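Local coordinates for N-(5'-phosphoribosyl)anthranilate isomerase (Pyrococcus furiosus, PDB 4AAJ), which catalyses the isomerisation of N-(5-phospho-beta-D-ribosyl)anthranilate to 1-(2-carboxyphenylamino)-1-deoxy-D-ribulose 5-phosphate, the third step from chorismate to tryptophan, at residues F22-G27 against P71-S76; S203-Y208 against K214-F219. One frame throughout, in Å; residues are numbered along the deposited sequence.

Contact 1: residues F22-G27 against P71-S76; sequences FVKICG and PVFLVS
Lys24 NZ is gripped by two groups, a salt bridge to Asp200 OD1 and a hydrogen bond to Gln97 OE1, while the methylenes behind it lie against Phe73. CG of the lysine stands anti to the backbone N (chi1 177°), and the chain stays extended as far as CE and bends only at chi4 (-81°), which turns NZ off the line of the chain. Lys24 CE sits 3.8 Å from Phe73 CD1, with CD close behind; the aliphatic chain crosses the aromatic side chain at a slant. Outside the two segments the Phe73 ring also meets that of Tyr95, the planes inclined at about 55°. The two strands, 22-25 and 72-76, are not neighbours in the eight-stranded parallel barrel: 43-47 lies between them, and the CA atoms of Cys26 and Phe73 are 8.3 Å apart. No hydrogen bond joins the segments. Lys24, Phe73 and Val75 are each directed toward the opposite segment, while Cys26, just beyond the strand end, touches Val75 CG2 through SG at 4.0 Å. The chemistry implies a divided lysine: its methylenes supply apolar packing, while its buried ammonium ties strand 22-25 to strands 95-98 and 198-201 inside the barrel.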
loop_
_atom_site.group_PDB
_atom_site.type_symbol
_atom_site.label_atom_id
_atom_site.label_comp_id
_atom_site.label_asym_id
_atom_site.label_seq_id
_atom_site.Cartn_x
_atom_site.Cartn_y
_atom_site.Cartn_z
ATOM N N PHE A 22 10.584 -2.113 -4.777
ATOM C CA PHE A 22 9.553 -2.886 -4.093
ATOM C C PHE A 22 8.238 -2.779 -4.863
ATOM O O PHE A 22 7.800 -1.681 -5.190
ATOM C CB PHE A 22 9.392 -2.367 -2.669
ATOM C CG PHE A 22 8.627 -3.285 -1.767
ATOM C CD1 PHE A 22 9.281 -4.297 -1.076
ATOM C CD2 PHE A 22 7.254 -3.128 -1.591
ATOM C CE1 PHE A 22 8.587 -5.144 -0.233
ATOM C CE2 PHE A 22 6.557 -3.971 -0.743
ATOM C CZ PHE A 22 7.219 -4.981 -0.068
ATOM N N VAL A 23 7.623 -3.917 -5.181
ATOM C CA VAL A 23 6.360 -3.926 -5.903
ATOM C C VAL A 23 5.309 -4.624 -5.039
ATOM O O VAL A 23 5.484 -5.786 -4.655
ATOM C CB VAL A 23 6.464 -4.638 -7.274
ATOM C CG1 VAL A 23 5.133 -4.606 -8.012
ATOM C CG2 VAL A 23 7.543 -4.002 -8.129
ATOM N N LYS A 24 4.230 -3.905 -4.734
ATOM C CA LYS A 24 3.140 -4.471 -3.951
ATOM C C LYS A 24 1.903 -4.571 -4.845
ATOM O O LYS A 24 1.523 -3.600 -5.495
ATOM C CB LYS A 24 2.847 -3.602 -2.729
ATOM C CG LYS A 24 1.666 -4.076 -1.886
ATOM C CD LYS A 24 1.571 -3.294 -0.589
ATOM C CE LYS A 24 0.208 -3.474 0.071
ATOM N NZ LYS A 24 -0.812 -2.584 -0.552
ATOM N N ILE A 25 1.282 -5.742 -4.887
ATOM C CA ILE A 25 0.027 -5.898 -5.626
ATOM C C ILE A 25 -1.098 -5.952 -4.604
ATOM O O ILE A 25 -1.187 -6.900 -3.836
ATOM C CB ILE A 25 -0.012 -7.190 -6.475
ATOM C CG1 ILE A 25 1.247 -7.341 -7.339
ATOM C CG2 ILE A 25 -1.310 -7.244 -7.283
ATOM C CD1 ILE A 25 1.524 -6.216 -8.303
ATOM N N CYS A 26 -1.950 -4.932 -4.598
ATOM C CA CYS A 26 -2.914 -4.737 -3.516
ATOM C C CYS A 26 -4.315 -5.240 -3.864
ATOM O O CYS A 26 -4.673 -5.342 -5.036
ATOM C CB CYS A 26 -2.996 -3.250 -3.137
ATOM S SG CYS A 26 -3.726 -3.029 -1.500
ATOM N N GLY A 27 -5.087 -5.546 -2.830
ATOM C CA GLY A 27 -6.513 -5.837 -2.971
ATOM C C GLY A 27 -6.830 -7.181 -3.583
ATOM O O GLY A 27 -7.653 -7.268 -4.497
ATOM N N PRO A 71 4.834 -10.896 2.445
ATOM C CA PRO A 71 4.057 -10.077 3.378
ATOM C C PRO A 71 2.671 -9.754 2.823
ATOM O O PRO A 71 2.537 -9.345 1.667
ATOM C CB PRO A 71 4.894 -8.802 3.486
ATOM C CG PRO A 71 6.300 -9.311 3.322
ATOM C CD PRO A 71 6.203 -10.365 2.257
ATOM N N VAL A 72 1.662 -9.957 3.663
ATOM C CA VAL A 72 0.295 -9.575 3.325
ATOM C C VAL A 72 -0.126 -8.434 4.249
ATOM O O VAL A 72 -0.217 -8.589 5.469
ATOM C CB VAL A 72 -0.670 -10.771 3.483
ATOM C CG1 VAL A 72 -2.121 -10.354 3.187
ATOM C CG2 VAL A 72 -0.261 -11.890 2.550
ATOM N N PHE A 73 -0.364 -7.271 3.658
ATOM C CA PHE A 73 -0.814 -6.125 4.428
ATOM C C PHE A 73 -2.320 -6.234 4.690
ATOM O O PHE A 73 -3.083 -6.470 3.771
ATOM C CB PHE A 73 -0.481 -4.836 3.677
ATOM C CG PHE A 73 0.969 -4.426 3.825
ATOM C CD1 PHE A 73 1.958 -5.007 3.028
ATOM C CD2 PHE A 73 1.335 -3.490 4.785
ATOM C CE1 PHE A 73 3.307 -4.652 3.195
ATOM C CE2 PHE A 73 2.672 -3.118 4.952
ATOM C CZ PHE A 73 3.655 -3.709 4.156
ATOM N N LEU A 74 -2.711 -6.073 5.947
ATOM C CA LEU A 74 -4.132 -5.894 6.292
ATOM C C LEU A 74 -4.459 -4.417 6.057
ATOM O O LEU A 74 -3.966 -3.547 6.776
ATOM C CB LEU A 74 -4.349 -6.285 7.745
ATOM C CG LEU A 74 -5.788 -6.395 8.260
ATOM C CD1 LEU A 74 -6.426 -7.620 7.616
ATOM C CD2 LEU A 74 -5.777 -6.493 9.782
ATOM N N VAL A 75 -5.261 -4.141 5.025
ATOM C CA VAL A 75 -5.480 -2.773 4.528
ATOM C C VAL A 75 -6.860 -2.344 4.985
ATOM O O VAL A 75 -7.824 -3.060 4.748
ATOM C CB VAL A 75 -5.453 -2.733 2.989
ATOM C CG1 VAL A 75 -5.642 -1.316 2.457
ATOM C CG2 VAL A 75 -4.154 -3.340 2.443
ATOM N N SER A 76 -6.962 -1.192 5.630
ATOM C CA SER A 76 -8.272 -0.747 6.094
ATOM C C SER A 76 -8.347 0.767 6.295
ATOM O O SER A 76 -7.324 1.439 6.498
ATOM C CB SER A 76 -8.602 -1.440 7.404
ATOM O OG SER A 76 -9.956 -1.205 7.798
#

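Contact 2: residues S203-Y208 against K214-F219. With SO4 (sulfate ion), chain B.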
loop_
_atom_site.group_PDB
_atom_site.type_symbol
_atom_site.label_atom_id
_atom_site.label_comp_id
_atom_site.label_asym_id
_atom_site.label_seq_id
_atom_site.Cartn_x
_atom_site.Cartn_y
_atom_site.Cartn_z
ATOM N N SER A 203 -6.128 -2.044 -9.422
ATOM C CA SER A 203 -6.951 -2.083 -10.643
ATOM C C SER A 203 -6.155 -2.217 -11.930
ATOM O O SER A 203 -6.618 -2.845 -12.892
ATOM C CB SER A 203 -7.824 -0.829 -10.740
ATOM O OG SER A 203 -8.728 -0.777 -9.657
ATOM N N GLY A 204 -4.964 -1.623 -11.948
ATOM C CA GLY A 204 -4.098 -1.619 -13.125
ATOM C C GLY A 204 -3.655 -2.982 -13.623
ATOM O O GLY A 204 -3.283 -3.127 -14.792
ATOM N N VAL A 205 -3.689 -3.981 -12.742
ATOM C CA VAL A 205 -3.321 -5.354 -13.105
ATOM C C VAL A 205 -4.520 -6.322 -13.073
ATOM O O VAL A 205 -4.350 -7.543 -12.976
ATOM C CB VAL A 205 -2.132 -5.880 -12.262
ATOM C CG1 VAL A 205 -0.862 -5.116 -12.606
ATOM C CG2 VAL A 205 -2.423 -5.804 -10.767
ATOM N N GLU A 206 -5.727 -5.764 -13.169
ATOM C CA GLU A 206 -6.971 -6.529 -13.065
ATOM C C GLU A 206 -7.710 -6.644 -14.395
ATOM O O GLU A 206 -7.539 -5.809 -15.286
ATOM C CB GLU A 206 -7.920 -5.873 -12.063
ATOM C CG GLU A 206 -7.665 -6.203 -10.605
ATOM C CD GLU A 206 -8.684 -5.563 -9.679
ATOM O OE1 GLU A 206 -9.674 -4.991 -10.182
ATOM O OE2 GLU A 206 -8.503 -5.629 -8.442
ATOM N N LYS A 207 -8.534 -7.688 -14.498
ATOM C CA LYS A 207 -9.521 -7.852 -15.570
ATOM C C LYS A 207 -10.763 -8.514 -14.990
ATOM O O LYS A 207 -10.682 -9.610 -14.427
ATOM C CB LYS A 207 -8.972 -8.685 -16.731
ATOM C CG LYS A 207 -8.230 -7.871 -17.784
ATOM C CD LYS A 207 -8.238 -8.542 -19.150
ATOM C CE LYS A 207 -7.191 -9.641 -19.255
ATOM N NZ LYS A 207 -6.972 -10.066 -20.667
ATOM N N TYR A 208 -11.900 -7.834 -15.121
ATOM C CA TYR A 208 -13.184 -8.284 -14.561
ATOM C C TYR A 208 -13.152 -8.432 -13.027
ATOM O O TYR A 208 -13.804 -9.318 -12.457
ATOM C CB TYR A 208 -13.670 -9.581 -15.233
ATOM C CG TYR A 208 -13.650 -9.564 -16.752
ATOM C CD1 TYR A 208 -14.759 -9.126 -17.481
ATOM C CD2 TYR A 208 -12.525 -9.998 -17.459
ATOM C CE1 TYR A 208 -14.743 -9.115 -18.869
ATOM C CE2 TYR A 208 -12.499 -9.991 -18.844
ATOM C CZ TYR A 208 -13.609 -9.550 -19.544
ATOM O OH TYR A 208 -13.580 -9.545 -20.919
ATOM N N LYS A 214 -0.979 -12.290 -16.520
ATOM C CA LYS A 214 -0.139 -11.666 -17.540
ATOM C C LYS A 214 0.086 -10.177 -17.273
ATOM O O LYS A 214 1.180 -9.666 -17.512
ATOM C CB LYS A 214 -0.695 -11.910 -18.948
ATOM C CG LYS A 214 -0.441 -13.325 -19.452
ATOM C CD LYS A 214 -1.317 -13.674 -20.647
ATOM C CE LYS A 214 -1.119 -15.125 -21.059
ATOM N NZ LYS A 214 -2.191 -15.594 -21.978
ATOM N N LEU A 215 -0.939 -9.494 -16.769
ATOM C CA LEU A 215 -0.792 -8.089 -16.363
ATOM C C LEU A 215 0.122 -7.954 -15.140
ATOM O O LEU A 215 1.011 -7.099 -15.124
ATOM C CB LEU A 215 -2.152 -7.418 -16.125
ATOM C CG LEU A 215 -3.099 -7.208 -17.320
ATOM C CD1 LEU A 215 -4.347 -6.453 -16.889
ATOM C CD2 LEU A 215 -2.431 -6.496 -18.491
ATOM N N VAL A 216 -0.088 -8.815 -14.141
ATOM C CA VAL A 216 0.768 -8.876 -12.946
ATOM C C VAL A 216 2.238 -9.059 -13.330
ATOM O O VAL A 216 3.090 -8.261 -12.931
ATOM C CB VAL A 216 0.314 -9.994 -11.966
ATOM C CG1 VAL A 216 1.358 -10.244 -10.880
ATOM C CG2 VAL A 216 -1.027 -9.647 -11.335
ATOM N N GLU A 217 2.522 -10.094 -14.122
ATOM C CA GLU A 217 3.890 -10.403 -14.550
ATOM C C GLU A 217 4.531 -9.248 -15.325
ATOM O O GLU A 217 5.692 -8.909 -15.093
ATOM C CB GLU A 217 3.907 -11.700 -15.376
ATOM C CG GLU A 217 5.290 -12.207 -15.772
ATOM C CD GLU A 217 5.846 -11.522 -17.012
ATOM O OE1 GLU A 217 5.062 -11.221 -17.944
ATOM O OE2 GLU A 217 7.074 -11.287 -17.058
ATOM N N GLU A 218 3.765 -8.652 -16.238
ATOM C CA GLU A 218 4.220 -7.518 -17.044
ATOM C C GLU A 218 4.500 -6.283 -16.187
ATOM O O GLU A 218 5.558 -5.660 -16.313
ATOM C CB GLU A 218 3.179 -7.185 -18.113
ATOM C CG GLU A 218 3.642 -6.192 -19.167
ATOM C CD GLU A 218 2.497 -5.668 -20.016
ATOM O OE1 GLU A 218 1.374 -6.209 -19.917
ATOM O OE2 GLU A 218 2.723 -4.709 -20.787
ATOM N N PHE A 219 3.548 -5.936 -15.317
ATOM C CA PHE A 219 3.711 -4.784 -14.434
ATOM C C PHE A 219 4.967 -4.909 -13.580
ATOM O O PHE A 219 5.770 -3.979 -13.512
ATOM C CB PHE A 219 2.488 -4.599 -13.527
ATOM C CG PHE A 219 2.547 -3.351 -12.681
ATOM C CD1 PHE A 219 3.254 -3.335 -11.479
ATOM C CD2 PHE A 219 1.901 -2.191 -13.090
ATOM C CE1 PHE A 219 3.317 -2.186 -10.704
ATOM C CE2 PHE A 219 1.959 -1.040 -12.315
ATOM C CZ PHE A 219 2.664 -1.041 -11.121
HETATM S S SO4 B . -5.077 1.439 -8.069
HETATM O O1 SO4 B . -4.791 1.611 -6.631
HETATM O O2 SO4 B . -6.284 0.592 -8.184
HETATM O O3 SO4 B . -3.955 0.783 -8.762
HETATM O O4 SO4 B . -5.295 2.772 -8.674
#
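Val205, a few residues past strand 198-201 of this TIM barrel, packs on the final helix, 213-225. The tight part centres on its CG1 branch, which stands anti to the carbonyl carbon (chi1 -67°) and comes within 3.5 Å of Phe219 CB; the two side chains cross at about a right angle. The same methyl is 3.7 Å from Leu215 O, a carbonyl already used within the helix by Phe219 N. Val216 CG2 reaches Val205 CB at 4.0 Å. Leu215, Val216 and, a turn later, Phe219 together form the helix side of the contact, and Ile25 of strand 22-25 also touches the valine. The solvent side is looser: partly exposed Leu215 lies along the backbone of 203-208, its CD1 3.6 Å from Glu206 O, but approaches CG of exposed Lys207 only to 4.2 Å. Glu206 points away from the helix, and its OE2 forms a salt bridge with Lys211. The 3-10 segment 203-204 presents its amino end to a sulfate, probably from the crystallisation liquor, also bound by Gly181 N and Ser202 N, a location consistent with the phosphate site of phosphoribosyl-binding TIM barrels. Ser203 N donates to sulfate O2 over 2.9 Å, nearly straight at 164°, and Ser203 OG adds a weak bond to the same O2.

In the fold
Strand 22-25 connects the two contacts through its alternating faces. Lys24 is turned inward to contact 1, whereas Val23 and Ile25 face the outer layer of contact 2: Ile25 CG2 is 3.9 Å from Val205 CG2, and Val23 CG1 is 4.1 Å from Phe219 CE1. Contact 1 is wholly buried, its centre about 5 Å from that of the chain; contact 2 is partly buried, its centre about 16 Å out. Neither has a hydrogen bond between its segments. The difference is in their setting: an internal ion pair inside the barrel for 22-27 against 71-76, and a solvent-facing rim for 203-208 against 214-219, where the sulfate binds at the far end of the first segment, away from the apolar packing.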